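Local coordinates for phosphoacetylglucosamine mutase (Aspergillus lentulus, PDB 5OAW), which interconverts the 6-phosphate and 1-phosphate of N-acetylglucosamine, probably through a phosphoserine enzyme and a magnesium ion, at residues T337-G342 with R501-A506; L456-V461 with R514-A519. All coordinates share one frame; numbering follows the deposited sequence.

Contact 1: T337-G342 with R501-A506; sequences TAYANG and RSFARA. With 16G (2-acetamido-2-deoxy-6-O-phosphono-alpha-D-glucopyranose), chain D.
Y339 and F503 meet as a T-shaped pair. The CZ edge of F503 stands over the centre of the Y339 ring, with ring centroids 4.7 Å apart and planes at 64°. One face of F503 is taken by A338: its CB lies 3.6 Å from the centroid of the F503 ring, offset toward the rim, a CH-pi contact. F503 therefore sits in the corner made by two successive residues of the turn T337-A340. Its CG lies between the backbone N and the carbonyl carbon (chi1 75°), which stands the ring up from the strand toward that turn.

Two arginines flank this apolar centre. R501 grips a single acceptor end-on with two nitrogens: NH1 is 2.8 Å and NH2 2.9 Å from A338 O, which lies in the guanidinium plane. Both bonds are bent, as expected when two donors share one oxygen. The chain of R501 is extended at first and then bends at chi3 (69°), turning the guanidinium toward A338 O. A salt bridge from its NE to E518 fixes the other side of the group.

R505 NH1 donates to Y339 OH at 2.8 Å and also to O2P of the bound sugar phosphate. R505 NH2 reaches O3P at 2.7 Å, an almost straight bond. The phenol ring stands nearly perpendicular to the R505 guanidinium. E477 pairs with R505 NE, and a water bridges Y339 OH to F503 O. Y339 is thus a second-shell residue for phosphate binding. The contact joins a loop of domain III to the C-terminal domain. The R501 bonds hold the loop at A338 O. The bond to Y339 OH, with the salt bridge to E477, probably helps hold R505 in the orientation that meets the 6-phosphate.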
ATOM      1  N   THR A 337      12.232  -5.070   0.292  1.00 39.15           N
ATOM      2  CA  THR A 337      12.552  -5.438   1.659  1.00 39.94           C
ATOM      3  C   THR A 337      13.335  -6.753   1.607  1.00 40.54           C
ATOM      4  O   THR A 337      13.521  -7.339   0.536  1.00 41.63           O
ATOM      5  CB  THR A 337      11.301  -5.615   2.548  1.00 38.45           C
ATOM      6  OG1 THR A 337      10.563  -6.765   2.118  1.00 34.46           O
ATOM      7  CG2 THR A 337      10.413  -4.378   2.508  1.00 38.67           C
ATOM      8  N   ALA A 338      13.769  -7.216   2.775  1.00 40.42           N
ATOM      9  CA  ALA A 338      14.500  -8.475   2.918  1.00 39.84           C
ATOM     10  C   ALA A 338      13.715  -9.740   2.505  1.00 38.76           C
ATOM     11  O   ALA A 338      14.313 -10.743   2.105  1.00 38.04           O
ATOM     12  CB  ALA A 338      14.975  -8.590   4.351  1.00 43.41           C
ATOM     13  N   TYR A 339      12.386  -9.678   2.606  1.00 37.50           N
ATOM     14  CA  TYR A 339      11.487 -10.787   2.231  1.00 35.00           C
ATOM     15  C   TYR A 339      11.397 -11.074   0.739  1.00 38.38           C
ATOM     16  O   TYR A 339      10.932 -12.153   0.343  1.00 42.34           O
ATOM     17  CB  TYR A 339      10.094 -10.537   2.776  1.00 30.12           C
ATOM     18  CG  TYR A 339      10.037 -10.532   4.271  1.00 28.77           C
ATOM     19  CD1 TYR A 339      10.075  -9.320   4.989  1.00 28.36           C
ATOM     20  CD2 TYR A 339       9.987 -11.742   4.994  1.00 28.31           C
ATOM     21  CE1 TYR A 339      10.031  -9.312   6.385  1.00 28.98           C
ATOM     22  CE2 TYR A 339       9.943 -11.745   6.388  1.00 27.72           C
ATOM     23  CZ  TYR A 339       9.966 -10.536   7.079  1.00 29.58           C
ATOM     24  OH  TYR A 339       9.915 -10.534   8.454  1.00 29.31           O
ATOM     25  N   ALA A 340      11.828 -10.112  -0.081  1.00 40.12           N
ATOM     26  CA  ALA A 340      11.880 -10.270  -1.526  1.00 39.33           C
ATOM     27  C   ALA A 340      12.737 -11.478  -1.857  1.00 45.37           C
ATOM     28  O   ALA A 340      13.865 -11.612  -1.353  1.00 47.22           O
ATOM     29  CB  ALA A 340      12.463  -9.022  -2.165  1.00 37.40           C
ATOM     30  N   ASN A 341      12.201 -12.369  -2.688  1.00 47.70           N
ATOM     31  CA  ASN A 341      12.941 -13.555  -3.069  1.00 45.73           C
ATOM     32  C   ASN A 341      14.269 -13.182  -3.699  1.00 45.79           C
ATOM     33  O   ASN A 341      14.312 -12.329  -4.589  1.00 52.02           O
ATOM     34  CB  ASN A 341      12.142 -14.424  -4.018  1.00 45.62           C
ATOM     35  CG  ASN A 341      12.689 -15.830  -4.087  1.00 47.47           C
ATOM     36  OD1 ASN A 341      13.656 -16.100  -4.802  1.00 45.67           O
ATOM     37  ND2 ASN A 341      12.087 -16.732  -3.318  1.00 47.16           N
ATOM     38  N   GLY A 342      15.342 -13.825  -3.239  1.00 42.23           N
ATOM     39  CA  GLY A 342      16.692 -13.589  -3.760  1.00 42.09           C
ATOM     40  C   GLY A 342      16.811 -13.641  -5.276  1.00 45.47           C
ATOM     41  O   GLY A 342      17.652 -12.934  -5.861  1.00 45.37           O
ATOM     42  N   ARG A 501      19.683 -18.317   2.417  1.00 38.68           N
ATOM     43  CA  ARG A 501      19.496 -16.994   3.032  1.00 37.54           C
ATOM     44  C   ARG A 501      18.349 -17.016   4.038  1.00 36.58           C
ATOM     45  O   ARG A 501      17.242 -17.464   3.724  1.00 40.04           O
ATOM     46  CB  ARG A 501      19.291 -15.904   1.970  1.00 37.45           C
ATOM     47  CG  ARG A 501      19.271 -14.480   2.528  1.00 39.56           C
ATOM     48  CD  ARG A 501      19.125 -13.435   1.437  1.00 38.36           C
ATOM     49  NE  ARG A 501      17.792 -13.466   0.809  1.00 38.05           N
ATOM     50  CZ  ARG A 501      16.729 -12.782   1.232  1.00 37.78           C
ATOM     51  NH1 ARG A 501      16.798 -12.019   2.315  1.00 36.25           N
ATOM     52  NH2 ARG A 501      15.581 -12.868   0.571  1.00 39.27           N
ATOM     53  N   SER A 502      18.621 -16.525   5.240  1.00 32.64           N
ATOM     54  CA  SER A 502      17.646 -16.493   6.295  1.00 32.63           C
ATOM     55  C   SER A 502      17.861 -15.306   7.215  1.00 34.49           C
ATOM     56  O   SER A 502      18.994 -14.916   7.490  1.00 37.84           O
ATOM     57  CB  SER A 502      17.711 -17.788   7.094  1.00 34.00           C
ATOM     58  OG  SER A 502      16.666 -17.852   8.052  1.00 34.46           O
ATOM     59  N   PHE A 503      16.765 -14.719   7.688  1.00 34.16           N
ATOM     60  CA  PHE A 503      16.847 -13.600   8.637  1.00 34.48           C
ATOM     61  C   PHE A 503      15.624 -13.623   9.542  1.00 34.65           C
ATOM     62  O   PHE A 503      14.555 -14.107   9.136  1.00 34.56           O
ATOM     63  CB  PHE A 503      17.002 -12.232   7.915  1.00 33.28           C
ATOM     64  CG  PHE A 503      15.732 -11.731   7.271  1.00 34.49           C
ATOM     65  CD1 PHE A 503      14.882 -10.847   7.960  1.00 32.66           C
ATOM     66  CD2 PHE A 503      15.350 -12.179   5.993  1.00 32.53           C
ATOM     67  CE1 PHE A 503      13.692 -10.407   7.374  1.00 32.84           C
ATOM     68  CE2 PHE A 503      14.155 -11.744   5.416  1.00 32.45           C
ATOM     69  CZ  PHE A 503      13.334 -10.853   6.103  1.00 31.17           C
ATOM     70  N   ALA A 504      15.781 -13.075  10.741  1.00 32.93           N
ATOM     71  CA  ALA A 504      14.718 -13.058  11.725  1.00 36.75           C
ATOM     72  C   ALA A 504      14.524 -11.662  12.298  1.00 40.51           C
ATOM     73  O   ALA A 504      15.492 -10.980  12.640  1.00 44.21           O
ATOM     74  CB  ALA A 504      15.021 -14.051  12.844  1.00 36.93           C
ATOM     75  N   ARG A 505      13.268 -11.245  12.422  1.00 42.32           N
ATOM     76  CA  ARG A 505      12.939  -9.924  12.966  1.00 42.78           C
ATOM     77  C   ARG A 505      11.665  -9.983  13.752  1.00 42.30           C
ATOM     78  O   ARG A 505      10.766 -10.768  13.418  1.00 43.14           O
ATOM     79  CB  ARG A 505      12.798  -8.886  11.845  1.00 41.04           C
ATOM     80  CG  ARG A 505      11.907  -9.327  10.696  1.00 38.84           C
ATOM     81  CD  ARG A 505      11.718  -8.225   9.658  1.00 40.03           C
ATOM     82  NE  ARG A 505      10.845  -7.151  10.126  1.00 40.32           N
ATOM     83  CZ  ARG A 505       9.518  -7.223  10.204  1.00 42.27           C
ATOM     84  NH1 ARG A 505       8.864  -8.323   9.836  1.00 42.50           N
ATOM     85  NH2 ARG A 505       8.836  -6.176  10.653  1.00 42.73           N
ATOM     86  N   ALA A 506      11.574  -9.139  14.779  1.00 43.28           N
ATOM     87  CA  ALA A 506      10.318  -8.941  15.513  1.00 44.56           C
ATOM     88  C   ALA A 506       9.269  -8.407  14.555  1.00 44.94           C
ATOM     89  O   ALA A 506       9.567  -7.570  13.694  1.00 48.01           O
ATOM     90  CB  ALA A 506      10.511  -7.973  16.663  1.00 42.74           C
TER
HETATM   91  C1  16G D 602       2.508  -3.033   8.149  1.00 46.60           C
HETATM   92  C2  16G D 602       3.108  -2.187   6.998  1.00 45.05           C
HETATM   93  C3  16G D 602       3.656  -3.051   5.862  1.00 43.67           C
HETATM   94  C4  16G D 602       4.548  -4.181   6.395  1.00 44.39           C
HETATM   95  C5  16G D 602       3.865  -4.988   7.500  1.00 47.16           C
HETATM   96  C6  16G D 602       4.900  -5.882   8.117  1.00 48.48           C
HETATM   97  C7  16G D 602       2.272   0.061   6.426  1.00 48.91           C
HETATM   98  C8  16G D 602       1.048   0.857   5.936  1.00 43.12           C
HETATM   99  N2  16G D 602       2.078  -1.257   6.505  1.00 46.77           N
HETATM  100  O1  16G D 602       1.243  -3.582   7.771  1.00 50.24           O
HETATM  101  O3  16G D 602       4.467  -2.247   5.007  1.00 42.31           O
HETATM  102  O4  16G D 602       4.869  -5.032   5.324  1.00 44.75           O
HETATM  103  O5  16G D 602       3.366  -4.137   8.585  1.00 48.68           O
HETATM  104  O6  16G D 602       4.335  -6.558   9.209  1.00 51.30           O
HETATM  105  O7  16G D 602       3.352   0.613   6.674  1.00 50.39           O
HETATM  106  P   16G D 602       5.269  -7.170  10.313  1.00 48.72           P
HETATM  107  O1P 16G D 602       4.277  -7.915  11.284  1.00 43.74           O
HETATM  108  O2P 16G D 602       6.126  -8.324   9.534  1.00 43.48           O
HETATM  109  O3P 16G D 602       6.117  -6.178  11.049  1.00 46.97           O
HETATM  110  O   HOH W   1      11.734 -12.554   8.948  1.00 46.37           O

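Contact 2: L456-V461 with R514-A519; sequences LPSRLV and RVYAEA. With 16G (2-acetamido-2-deoxy-6-O-phosphono-alpha-D-glucopyranose), chain D.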
ATOM      1  N   LEU A 456      13.649 -18.821  -5.663  1.00 50.09           N
ATOM      2  CA  LEU A 456      14.211 -19.763  -4.728  1.00 46.22           C
ATOM      3  C   LEU A 456      13.055 -20.244  -3.892  1.00 47.26           C
ATOM      4  O   LEU A 456      12.215 -19.431  -3.494  1.00 48.65           O
ATOM      5  CB  LEU A 456      15.258 -19.108  -3.829  1.00 46.56           C
ATOM      6  CG  LEU A 456      16.524 -18.552  -4.493  1.00 47.83           C
ATOM      7  CD1 LEU A 456      17.485 -18.078  -3.423  1.00 44.84           C
ATOM      8  CD2 LEU A 456      17.194 -19.562  -5.422  1.00 46.50           C
ATOM      9  N   PRO A 457      12.968 -21.574  -3.668  1.00 45.26           N
ATOM     10  CA  PRO A 457      12.034 -22.075  -2.680  1.00 42.78           C
ATOM     11  C   PRO A 457      12.308 -21.404  -1.339  1.00 40.35           C
ATOM     12  O   PRO A 457      13.469 -21.206  -0.970  1.00 40.76           O
ATOM     13  CB  PRO A 457      12.366 -23.566  -2.630  1.00 48.45           C
ATOM     14  CG  PRO A 457      12.793 -23.876  -4.020  1.00 47.39           C
ATOM     15  CD  PRO A 457      13.609 -22.674  -4.411  1.00 45.55           C
ATOM     16  N   SER A 458      11.241 -21.042  -0.641  1.00 38.87           N
ATOM     17  CA  SER A 458      11.336 -20.194   0.529  1.00 36.93           C
ATOM     18  C   SER A 458      10.281 -20.559   1.549  1.00 36.96           C
ATOM     19  O   SER A 458       9.278 -21.163   1.216  1.00 36.20           O
ATOM     20  CB  SER A 458      11.163 -18.730   0.126  1.00 37.88           C
ATOM     21  OG  SER A 458       9.791 -18.439  -0.049  1.00 41.30           O
ATOM     22  N   ARG A 459      10.506 -20.154   2.793  1.00 39.82           N
ATOM     23  CA  ARG A 459       9.628 -20.494   3.907  1.00 40.68           C
ATOM     24  C   ARG A 459       9.550 -19.333   4.900  1.00 39.78           C
ATOM     25  O   ARG A 459      10.569 -18.733   5.256  1.00 39.79           O
ATOM     26  CB  ARG A 459      10.166 -21.745   4.621  1.00 43.50           C
ATOM     27  CG  ARG A 459       9.286 -22.283   5.739  1.00 50.61           C
ATOM     28  CD  ARG A 459       8.297 -23.251   5.155  1.00 56.07           C
ATOM     29  NE  ARG A 459       7.932 -24.304   6.088  1.00 65.33           N
ATOM     30  CZ  ARG A 459       7.508 -25.510   5.721  1.00 67.32           C
ATOM     31  NH1 ARG A 459       7.414 -25.844   4.433  1.00 68.09           N
ATOM     32  NH2 ARG A 459       7.176 -26.387   6.650  1.00 65.00           N
ATOM     33  N   LEU A 460       8.336 -19.035   5.342  1.00 40.17           N
ATOM     34  CA  LEU A 460       8.095 -18.036   6.355  1.00 39.57           C
ATOM     35  C   LEU A 460       7.483 -18.689   7.574  1.00 39.15           C
ATOM     36  O   LEU A 460       6.528 -19.453   7.465  1.00 42.24           O
ATOM     37  CB  LEU A 460       7.189 -16.917   5.812  1.00 41.11           C
ATOM     38  CG  LEU A 460       6.895 -15.738   6.751  1.00 42.60           C
ATOM     39  CD1 LEU A 460       8.170 -14.945   7.068  1.00 39.35           C
ATOM     40  CD2 LEU A 460       5.831 -14.834   6.141  1.00 41.42           C
ATOM     41  N   VAL A 461       8.027 -18.387   8.741  1.00 38.27           N
ATOM     42  CA  VAL A 461       7.518 -18.986   9.956  1.00 39.70           C
ATOM     43  C   VAL A 461       7.293 -17.903  11.000  1.00 41.05           C
ATOM     44  O   VAL A 461       7.996 -16.884  11.030  1.00 45.40           O
ATOM     45  CB  VAL A 461       8.307 -20.303  10.393  1.00 44.74           C
ATOM     46  CG1 VAL A 461       9.753 -20.357   9.892  1.00 44.65           C
ATOM     47  CG2 VAL A 461       8.202 -20.628  11.886  1.00 42.04           C
ATOM     48  N   ARG A 514       9.433 -13.152  13.240  1.00 42.19           N
ATOM     49  CA  ARG A 514       9.279 -13.815  11.967  1.00 39.47           C
ATOM     50  C   ARG A 514      10.635 -14.281  11.481  1.00 40.26           C
ATOM     51  O   ARG A 514      11.612 -13.526  11.541  1.00 39.33           O
ATOM     52  CB  ARG A 514       8.709 -12.866  10.932  1.00 37.84           C
ATOM     53  CG  ARG A 514       7.394 -12.215  11.276  1.00 37.92           C
ATOM     54  CD  ARG A 514       6.785 -11.687   9.981  1.00 40.56           C
ATOM     55  NE  ARG A 514       5.576 -10.902  10.200  1.00 42.64           N
ATOM     56  CZ  ARG A 514       4.375 -11.404  10.497  1.00 46.42           C
ATOM     57  NH1 ARG A 514       4.188 -12.717  10.640  1.00 44.13           N
ATOM     58  NH2 ARG A 514       3.356 -10.573  10.670  1.00 45.67           N
ATOM     59  N   VAL A 515      10.661 -15.520  10.982  1.00 38.58           N
ATOM     60  CA  VAL A 515      11.803 -16.110  10.299  1.00 35.57           C
ATOM     61  C   VAL A 515      11.432 -16.294   8.839  1.00 37.76           C
ATOM     62  O   VAL A 515      10.380 -16.866   8.510  1.00 38.79           O
ATOM     63  CB  VAL A 515      12.157 -17.495  10.902  1.00 35.71           C
ATOM     64  CG1 VAL A 515      13.287 -18.169  10.128  1.00 32.92           C
ATOM     65  CG2 VAL A 515      12.473 -17.375  12.386  1.00 34.96           C
ATOM     66  N   TYR A 516      12.303 -15.814   7.965  1.00 37.01           N
ATOM     67  CA  TYR A 516      12.222 -16.141   6.554  1.00 34.36           C
ATOM     68  C   TYR A 516      13.482 -16.888   6.171  1.00 35.58           C
ATOM     69  O   TYR A 516      14.567 -16.548   6.637  1.00 35.91           O
ATOM     70  CB  TYR A 516      12.080 -14.870   5.712  1.00 33.50           C
ATOM     71  CG  TYR A 516      12.236 -15.073   4.220  1.00 33.97           C
ATOM     72  CD1 TYR A 516      11.125 -15.326   3.416  1.00 36.63           C
ATOM     73  CD2 TYR A 516      13.487 -14.986   3.605  1.00 34.18           C
ATOM     74  CE1 TYR A 516      11.261 -15.491   2.041  1.00 38.30           C
ATOM     75  CE2 TYR A 516      13.638 -15.163   2.237  1.00 35.57           C
ATOM     76  CZ  TYR A 516      12.520 -15.423   1.464  1.00 37.15           C
ATOM     77  OH  TYR A 516      12.645 -15.605   0.106  1.00 40.19           O
ATOM     78  N   ALA A 517      13.336 -17.895   5.308  1.00 35.99           N
ATOM     79  CA  ALA A 517      14.479 -18.573   4.726  1.00 36.43           C
ATOM     80  C   ALA A 517      14.235 -18.976   3.287  1.00 36.81           C
ATOM     81  O   ALA A 517      13.117 -19.312   2.900  1.00 40.68           O
ATOM     82  CB  ALA A 517      14.868 -19.785   5.556  1.00 39.12           C
ATOM     83  N   GLU A 518      15.301 -18.963   2.510  1.00 35.02           N
ATOM     84  CA  GLU A 518      15.271 -19.427   1.138  1.00 38.45           C
ATOM     85  C   GLU A 518      16.551 -20.203   0.871  1.00 39.82           C
ATOM     86  O   GLU A 518      17.605 -19.931   1.477  1.00 38.13           O
ATOM     87  CB  GLU A 518      15.120 -18.250   0.138  1.00 38.62           C
ATOM     88  CG  GLU A 518      16.303 -17.272   0.094  1.00 38.36           C
ATOM     89  CD  GLU A 518      16.061 -16.002  -0.724  1.00 40.71           C
ATOM     90  OE1 GLU A 518      14.901 -15.615  -0.989  1.00 42.51           O
ATOM     91  OE2 GLU A 518      17.059 -15.358  -1.086  1.00 43.58           O
ATOM     92  N   ALA A 519      16.450 -21.166  -0.037  1.00 41.81           N
ATOM     93  CA  ALA A 519      17.601 -21.942  -0.493  1.00 44.27           C
ATOM     94  C   ALA A 519      17.319 -22.448  -1.900  1.00 48.01           C
ATOM     95  O   ALA A 519      16.222 -22.221  -2.424  1.00 54.23           O
ATOM     96  CB  ALA A 519      17.868 -23.085   0.464  1.00 40.86           C
TER
HETATM   97  C1  16G D 602       2.508  -3.033   8.149  1.00 46.60           C
HETATM   98  C2  16G D 602       3.108  -2.187   6.998  1.00 45.05           C
HETATM   99  C3  16G D 602       3.656  -3.051   5.862  1.00 43.67           C
HETATM  100  C4  16G D 602       4.548  -4.181   6.395  1.00 44.39           C
HETATM  101  C5  16G D 602       3.865  -4.988   7.500  1.00 47.16           C
HETATM  102  C6  16G D 602       4.900  -5.882   8.117  1.00 48.48           C
HETATM  103  C7  16G D 602       2.272   0.061   6.426  1.00 48.91           C
HETATM  104  C8  16G D 602       1.048   0.857   5.936  1.00 43.12           C
HETATM  105  N2  16G D 602       2.078  -1.257   6.505  1.00 46.77           N
HETATM  106  O1  16G D 602       1.243  -3.582   7.771  1.00 50.24           O
HETATM  107  O3  16G D 602       4.467  -2.247   5.007  1.00 42.31           O
HETATM  108  O4  16G D 602       4.869  -5.032   5.324  1.00 44.75           O
HETATM  109  O5  16G D 602       3.366  -4.137   8.585  1.00 48.68           O
HETATM  110  O6  16G D 602       4.335  -6.558   9.209  1.00 51.30           O
HETATM  111  O7  16G D 602       3.352   0.613   6.674  1.00 50.39           O
HETATM  112  P   16G D 602       5.269  -7.170  10.313  1.00 48.72           P
HETATM  113  O1P 16G D 602       4.277  -7.915  11.284  1.00 43.74           O
HETATM  114  O2P 16G D 602       6.126  -8.324   9.534  1.00 43.48           O
HETATM  115  O3P 16G D 602       6.117  -6.178  11.049  1.00 46.97           O
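V461 and V515 are partners in an antiparallel hydrogen-bonded pair. Their side chains lie side by side and point the same way, with V461 CG1 3.9 Å from V515 CB. Two backbone bonds close this pair: V461 N to V515 O at 2.8 Å and V515 N to V461 O at 3.0 Å. R459 and A517 repeat the pattern two residues along, beyond the non-hydrogen-bonded pair L460-Y516, and A519 N to P457 O extends the ladder past the strand end.

L460 lies on the opposite face of the sheet, with Y516. Its CG is anti to the backbone N (chi1 -177°), and CD1 folds back over the neighbouring strand. There CD1 meets V515 O at 3.3 Å and Y516 CB at 4.1 Å. Farther along this face, S458 CB packs near Y516 OH, which donates to E518 OE1 at 2.5 Å. L456 CD1 lies against the carboxylate of E518.

R514 lies near the start of the central strand and points its extended chain to the ligand. NE donates to O2P at 2.7 Å, and NH2 to O1P. Strand 458-463 is an edge of the three-stranded sheet, and strand 513-518 is its middle, bonded on its other side to strand 501-506. Helix 522-539 covers the face of R459, V515 and A517, where R459 pairs with D526. The loop residues Y339 and N341 touch the other face.

Overall arrangement
Contacts 1 and 2 lie with centres about 7 Å apart, on the same side of the chain's centre. Their segments alternate along the chain: 337-342, 456-461, 501-506, then 514-519. Both reach the antiparallel sheet of the C-terminal domain, ordered 458-463, 513-518, 501-506. Contact 2 pairs the edge strand 458-463 with the middle strand 513-518; contact 1 sets the domain III loop on one face of the sheet. N341 ND2 probably bonds to L456 O, and R505 O to R514 N, so the two contacts are directly joined. Each supplies one arginine to the same sugar phosphate. Together they link domain III to the phosphate-binding end of the C-terminal domain.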